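Local coordinates for xylooligosaccharide oxidase (Myceliophthora thermophila, PDB 5L6G), which oxidises the C1 hydroxyl of xylooligosaccharides and other sugars to lactones, using a bicovalently bound FAD and reducing molecular oxygen to hydrogen peroxide, at residues 162-167 against 221-226; 181-186 against 209-214. All blocks are in the same frame, centred on the assembly; numbering follows the deposited sequence.

Contact 1 (162-167 against 221-226). With FAD (flavin-adenine dinucleotide), chain D.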
# COMPACT_ATOMS: atom_id res chain seq x y z
N GLY A 162 4.64 -0.16 6.47
CA GLY A 162 4.18 -1.14 5.49
C GLY A 162 3.91 -0.47 4.16
O GLY A 162 4.15 -1.02 3.08
N HIS A 163 3.42 0.75 4.24
CA HIS A 163 3.01 1.44 3.04
C HIS A 163 4.19 1.71 2.11
O HIS A 163 4.14 1.32 0.94
CB HIS A 163 2.29 2.71 3.44
CG HIS A 163 1.70 3.47 2.30
ND1 HIS A 163 0.53 3.09 1.67
CD2 HIS A 163 2.10 4.61 1.71
CE1 HIS A 163 0.25 3.98 0.73
NE2 HIS A 163 1.18 4.92 0.75
N SER A 164 5.23 2.38 2.62
CA SER A 164 6.32 2.86 1.76
C SER A 164 7.25 1.74 1.32
O SER A 164 7.92 1.85 0.31
CB SER A 164 7.14 3.97 2.44
OG SER A 164 7.89 3.48 3.54
N LEU A 165 7.26 0.65 2.07
CA LEU A 165 8.18 -0.44 1.76
C LEU A 165 7.65 -1.39 0.70
O LEU A 165 8.41 -2.21 0.19
CB LEU A 165 8.57 -1.21 3.03
CG LEU A 165 9.43 -0.43 4.04
CD1 LEU A 165 9.60 -1.25 5.30
CD2 LEU A 165 10.77 -0.00 3.45
N HIS A 166 6.39 -1.27 0.35
CA HIS A 166 5.84 -2.10 -0.70
C HIS A 166 5.21 -1.36 -1.84
O HIS A 166 4.56 -1.99 -2.68
CB HIS A 166 4.83 -3.05 -0.11
CG HIS A 166 5.36 -3.82 1.04
ND1 HIS A 166 5.29 -3.35 2.33
CD2 HIS A 166 6.00 -5.00 1.10
CE1 HIS A 166 5.85 -4.23 3.14
NE2 HIS A 166 6.28 -5.24 2.42
N GLY A 167 5.38 -0.04 -1.87
CA GLY A 167 4.86 0.75 -2.99
C GLY A 167 4.24 2.03 -2.43
O GLY A 167 4.98 2.90 -1.94
N ALA A 221 14.04 1.18 11.11
CA ALA A 221 13.94 1.94 12.35
C ALA A 221 13.87 3.43 12.13
O ALA A 221 13.49 4.16 13.03
CB ALA A 221 15.11 1.60 13.27
N SER A 222 14.25 3.89 10.94
CA SER A 222 14.12 5.28 10.59
C SER A 222 14.13 5.36 9.09
O SER A 222 14.87 4.62 8.44
CB SER A 222 15.26 6.12 11.17
OG SER A 222 15.04 7.50 10.90
N PHE A 223 13.26 6.22 8.55
CA PHE A 223 13.23 6.57 7.13
C PHE A 223 13.71 8.00 6.95
O PHE A 223 13.44 8.85 7.78
CB PHE A 223 11.79 6.56 6.58
CG PHE A 223 11.16 5.22 6.50
CD1 PHE A 223 10.50 4.68 7.59
CD2 PHE A 223 11.22 4.47 5.33
CE1 PHE A 223 9.91 3.44 7.52
CE2 PHE A 223 10.62 3.22 5.25
CZ PHE A 223 9.97 2.69 6.34
N ARG A 224 14.39 8.26 5.83
CA ARG A 224 14.52 9.64 5.34
C ARG A 224 13.80 9.71 4.02
O ARG A 224 14.01 8.86 3.14
CB ARG A 224 15.96 10.08 5.10
CG ARG A 224 16.56 10.88 6.23
CD ARG A 224 16.86 9.98 7.38
NE ARG A 224 17.49 8.75 6.93
CZ ARG A 224 17.70 7.68 7.70
NH1 ARG A 224 17.38 7.71 9.01
NH2 ARG A 224 18.29 6.61 7.17
N PHE A 225 12.97 10.72 3.89
CA PHE A 225 12.20 10.93 2.69
C PHE A 225 12.60 12.26 2.09
O PHE A 225 12.64 13.27 2.79
CB PHE A 225 10.71 10.96 3.02
CG PHE A 225 10.08 9.61 3.21
CD1 PHE A 225 9.56 8.91 2.13
CD2 PHE A 225 9.99 9.05 4.46
CE1 PHE A 225 8.98 7.66 2.30
CE2 PHE A 225 9.43 7.81 4.64
CZ PHE A 225 8.91 7.11 3.56
N LYS A 226 12.87 12.25 0.79
CA LYS A 226 12.83 13.48 0.02
C LYS A 226 11.38 13.98 -0.04
O LYS A 226 10.42 13.23 0.19
CB LYS A 226 13.35 13.24 -1.40
CG LYS A 226 14.87 13.22 -1.47
CD LYS A 226 15.38 12.71 -2.82
CE LYS A 226 16.89 12.89 -2.92
NZ LYS A 226 17.49 12.13 -4.07
PA FAD D . 1.35 -3.06 8.95
O1A FAD D . 1.87 -2.46 10.24
O2A FAD D . 0.26 -4.07 9.07
O5B FAD D . 2.55 -3.57 8.07
C5B FAD D . 2.39 -4.15 6.77
C4B FAD D . 3.61 -4.98 6.44
O4B FAD D . 4.77 -4.15 6.44
C3B FAD D . 3.87 -6.09 7.45
O3B FAD D . 4.49 -7.18 6.81
C2B FAD D . 4.86 -5.46 8.40
O2B FAD D . 5.62 -6.40 9.14
C1B FAD D . 5.68 -4.61 7.45
N9A FAD D . 6.28 -3.48 8.15
C8A FAD D . 5.68 -2.54 8.87
N7A FAD D . 6.58 -1.67 9.39
C5A FAD D . 7.77 -2.09 8.95
C6A FAD D . 9.15 -1.65 9.15
N6A FAD D . 9.34 -0.54 9.90
N1A FAD D . 10.13 -2.38 8.57
C2A FAD D . 9.90 -3.46 7.83
N3A FAD D . 8.63 -3.93 7.60
C4A FAD D . 7.57 -3.27 8.15
N1 FAD D . -2.35 1.40 -0.05
C2 FAD D . -2.06 2.16 -1.15
O2 FAD D . -1.11 1.82 -1.90
N3 FAD D . -2.76 3.30 -1.41
C4 FAD D . -3.76 3.74 -0.61
O4 FAD D . -4.42 4.79 -0.83
C4X FAD D . -4.13 2.96 0.59
N5 FAD D . -5.13 3.32 1.45
C5X FAD D . -5.45 2.60 2.59
C6 FAD D . -6.45 3.00 3.48
C7 FAD D . -6.74 2.21 4.61
C7M FAD D . -7.84 2.67 5.53
C8 FAD D . -5.95 0.97 4.91
C8M FAD D . -6.19 0.14 6.17
C9 FAD D . -4.95 0.60 4.02
C9A FAD D . -4.67 1.35 2.86
N10 FAD D . -3.67 0.98 1.93
C10 FAD D . -3.35 1.73 0.80
C1' FAD D . -2.87 -0.23 2.11
C2' FAD D . -1.59 0.03 2.85
O2' FAD D . -0.68 0.62 1.92
C3' FAD D . -1.06 -1.33 3.26
O3' FAD D . -2.01 -2.03 4.07
C4' FAD D . 0.24 -1.12 4.05
O4' FAD D . 1.09 -2.25 3.84
C5' FAD D . -0.09 -0.91 5.51
O5' FAD D . 1.05 -0.36 6.17
P FAD D . 1.04 -0.39 7.75
O1P FAD D . 2.37 0.04 8.30
O2P FAD D . -0.17 0.33 8.27
O3P FAD D . 0.69 -1.92 8.03
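Ser164 and Leu165 pack the last turn of helix 160-165 against Phe223 and Phe225, two residues of strand 219-229 that point the same way from the antiparallel sheet. This is a buried helix-on-sheet contact of the PCMH-type FAD-binding fold, and the other flank of the helix holds the cofactor. No hydrogen bond crosses between the two segments. With OG between the backbone N and the carbonyl carbon (chi1 68°), Ser164 bonds back to Val160 O within its own helix and also lies among the rings: OG is 3.2 Å from CE2 of Phe223, met obliquely, while Ser164 CB lies in the ring plane at the edge of Phe225, 3.8 Å from CZ. Leu165 divides its two methyls. CD2 meets the edge of Phe223, 3.7 Å from CE2, whereas CD1 touches the adenine, 3.4 Å from FAD C2A. Cutting this side chain back to an alanine would probably open a gap between the adenine and Phe223, leaving each without the leucine methyl that now touches it. Gly162 and His163 grip FAD by polar bonds. Gly162 N donates to FAD O1P at 2.9 Å, and a side chain at this glycine would run into FAD O5'. His163 ND1 pairs with the ribityl O2' of FAD at 2.8 Å, while its NE2 bonds to Gly153 N. The ring of His166, whose CE1 lies beside FAD O4B, is fixed by Ser215 at NE2 and, at ND1, by a nearly straight 2.7 Å bond (179°) to a lone pair of Gly162 O.

Contact 2 (181-186 against 209-214). With XYP (beta-D-xylopyranose), chain J.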
# COMPACT_ATOMS: atom_id res chain seq x y z
N ASP A 181 9.16 5.64 -3.76
CA ASP A 181 10.04 6.47 -4.59
C ASP A 181 10.59 7.69 -3.91
O ASP A 181 11.49 8.36 -4.43
CB ASP A 181 9.28 6.89 -5.85
CG ASP A 181 8.91 5.70 -6.70
OD1 ASP A 181 9.75 4.78 -6.78
OD2 ASP A 181 7.80 5.68 -7.28
N TRP A 182 10.06 8.02 -2.74
CA TRP A 182 10.52 9.20 -2.01
C TRP A 182 11.48 8.82 -0.88
O TRP A 182 12.07 9.70 -0.24
CB TRP A 182 9.31 10.01 -1.54
CG TRP A 182 8.69 10.53 -2.72
CD1 TRP A 182 7.78 9.92 -3.50
CD2 TRP A 182 9.03 11.75 -3.38
NE1 TRP A 182 7.51 10.68 -4.60
CE2 TRP A 182 8.26 11.82 -4.54
CE3 TRP A 182 9.92 12.80 -3.09
CZ2 TRP A 182 8.32 12.90 -5.41
CZ3 TRP A 182 9.98 13.86 -3.95
CH2 TRP A 182 9.19 13.91 -5.10
N ILE A 183 11.69 7.52 -0.68
CA ILE A 183 12.67 7.09 0.29
C ILE A 183 14.07 7.40 -0.26
O ILE A 183 14.42 6.99 -1.37
CB ILE A 183 12.57 5.59 0.60
CG1 ILE A 183 11.20 5.26 1.19
CG2 ILE A 183 13.69 5.20 1.56
CD1 ILE A 183 10.94 3.77 1.36
N THR A 184 14.86 8.14 0.51
CA THR A 184 16.25 8.38 0.13
C THR A 184 17.23 7.54 0.96
O THR A 184 18.32 7.23 0.50
CB THR A 184 16.62 9.88 0.20
OG1 THR A 184 17.92 10.08 -0.35
CG2 THR A 184 16.61 10.39 1.61
N SER A 185 16.85 7.19 2.18
CA SER A 185 17.64 6.25 2.98
C SER A 185 16.79 5.67 4.10
O SER A 185 15.73 6.19 4.45
CB SER A 185 18.90 6.92 3.53
OG SER A 185 18.59 7.85 4.56
N ALA A 186 17.28 4.58 4.68
CA ALA A 186 16.60 3.92 5.78
C ALA A 186 17.65 3.31 6.69
O ALA A 186 18.64 2.76 6.22
CB ALA A 186 15.69 2.82 5.26
N ALA A 209 16.17 -4.10 -2.26
CA ALA A 209 15.18 -5.04 -1.71
C ALA A 209 14.11 -4.34 -0.85
O ALA A 209 12.92 -4.66 -0.94
CB ALA A 209 15.86 -6.16 -0.93
N LEU A 210 14.52 -3.36 -0.05
CA LEU A 210 13.58 -2.61 0.78
C LEU A 210 12.49 -1.93 -0.02
O LEU A 210 11.35 -1.80 0.47
CB LEU A 210 14.29 -1.50 1.56
CG LEU A 210 15.20 -1.91 2.71
CD1 LEU A 210 15.86 -0.67 3.29
CD2 LEU A 210 14.43 -2.68 3.76
N ARG A 211 12.85 -1.45 -1.20
CA ARG A 211 12.01 -0.57 -1.95
C ARG A 211 11.05 -1.34 -2.83
O ARG A 211 11.08 -1.22 -4.06
CB ARG A 211 12.86 0.45 -2.72
CG ARG A 211 13.21 1.58 -1.76
CD ARG A 211 14.50 2.26 -2.04
NE ARG A 211 14.60 2.93 -3.31
CZ ARG A 211 15.31 2.50 -4.35
NH1 ARG A 211 15.93 1.32 -4.31
NH2 ARG A 211 15.38 3.25 -5.44
N GLY A 212 10.18 -2.10 -2.15
CA GLY A 212 9.17 -2.96 -2.77
C GLY A 212 8.83 -4.20 -1.97
O GLY A 212 7.71 -4.70 -2.05
N ALA A 213 9.80 -4.71 -1.20
CA ALA A 213 9.62 -5.95 -0.45
C ALA A 213 10.18 -5.86 0.97
O ALA A 213 10.53 -6.87 1.57
CB ALA A 213 10.26 -7.10 -1.21
N GLY A 214 10.21 -4.64 1.52
CA GLY A 214 10.94 -4.34 2.76
C GLY A 214 10.51 -5.06 4.02
O GLY A 214 11.27 -5.14 4.98
O1 XYP J . 8.96 12.36 -10.17
C1 XYP J . 9.95 11.52 -9.56
C2 XYP J . 10.85 12.35 -8.64
C3 XYP J . 11.80 11.47 -7.84
C4 XYP J . 11.04 10.30 -7.21
C5 XYP J . 10.20 9.57 -8.26
O2 XYP J . 11.58 13.27 -9.46
O3 XYP J . 12.45 12.23 -6.80
O4 XYP J . 11.98 9.40 -6.62
O5 XYP J . 9.28 10.49 -8.83
O HOH W 1 13.44 5.51 -3.32
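Ile183 and Arg211 meet through a water as well as directly, and that water makes the polar link of an otherwise apolar contact between strand 183-189 and the end region of helix 204-213. It donates to Ile183 O at 2.6 Å and accepts from Arg211 NE at 2.8 Å, lying in the guanidinium plane at its edge. Arg211 CG passes Ile183 CD1 at 4.4 Å; beyond it the chain turns about CG-CD (chi3 62°), bringing NE to the water. Further along the strand, Ala186 CB touches Leu210 CD1 at 4.0 Å; Leu210 also reaches Ala198 on the neighbouring strand 195-199. Arg211 is the centre of an inverse gamma turn, closed by a weak bond from Gly212 N to Leu210 O. At the opposite end of 181-186 a bound beta-D-xylopyranose, away from the annotated substrate site, lies over one face of the Trp182 indole, its C4 4.1 Å above the plane and offset toward the rim. Asp181 O accepts from the sugar's O4, in a bond so short that its exact length is doubtful. Asp181 OD1 forms a salt bridge with Arg402, and Arg211 NH1 bonds to Ala396 O; the two groups do not meet each other. The arginine thus packs loosely by its CG methylene while NE bonds to the water and NH1 to a backbone oxygen; no direct hydrogen bond joins 181-186 to 209-214, and the water carries the polar link.

In the fold
Contacts 1 and 2 lie side by side within the PCMH-type FAD-binding region, their centres about 6 Å apart. In chain order the segments run 162-167, 181-186, 209-214 and 221-226, so contact 2 falls wholly between the two halves of contact 1. Strands 183-189 and 219-229 are antiparallel neighbours in one sheet, and helices 160-165 and 204-213 pack on it. Across the strand pair, Thr184 N is 2.9 Å from Arg224 O and Ser185 OG is 2.8 Å from Arg224 NE, both probable hydrogen bonds, while Ile183 packs on Phe225. The two contacts therefore share one core, which borders FAD through segment 162-167 and, in contact 2, at Gly214.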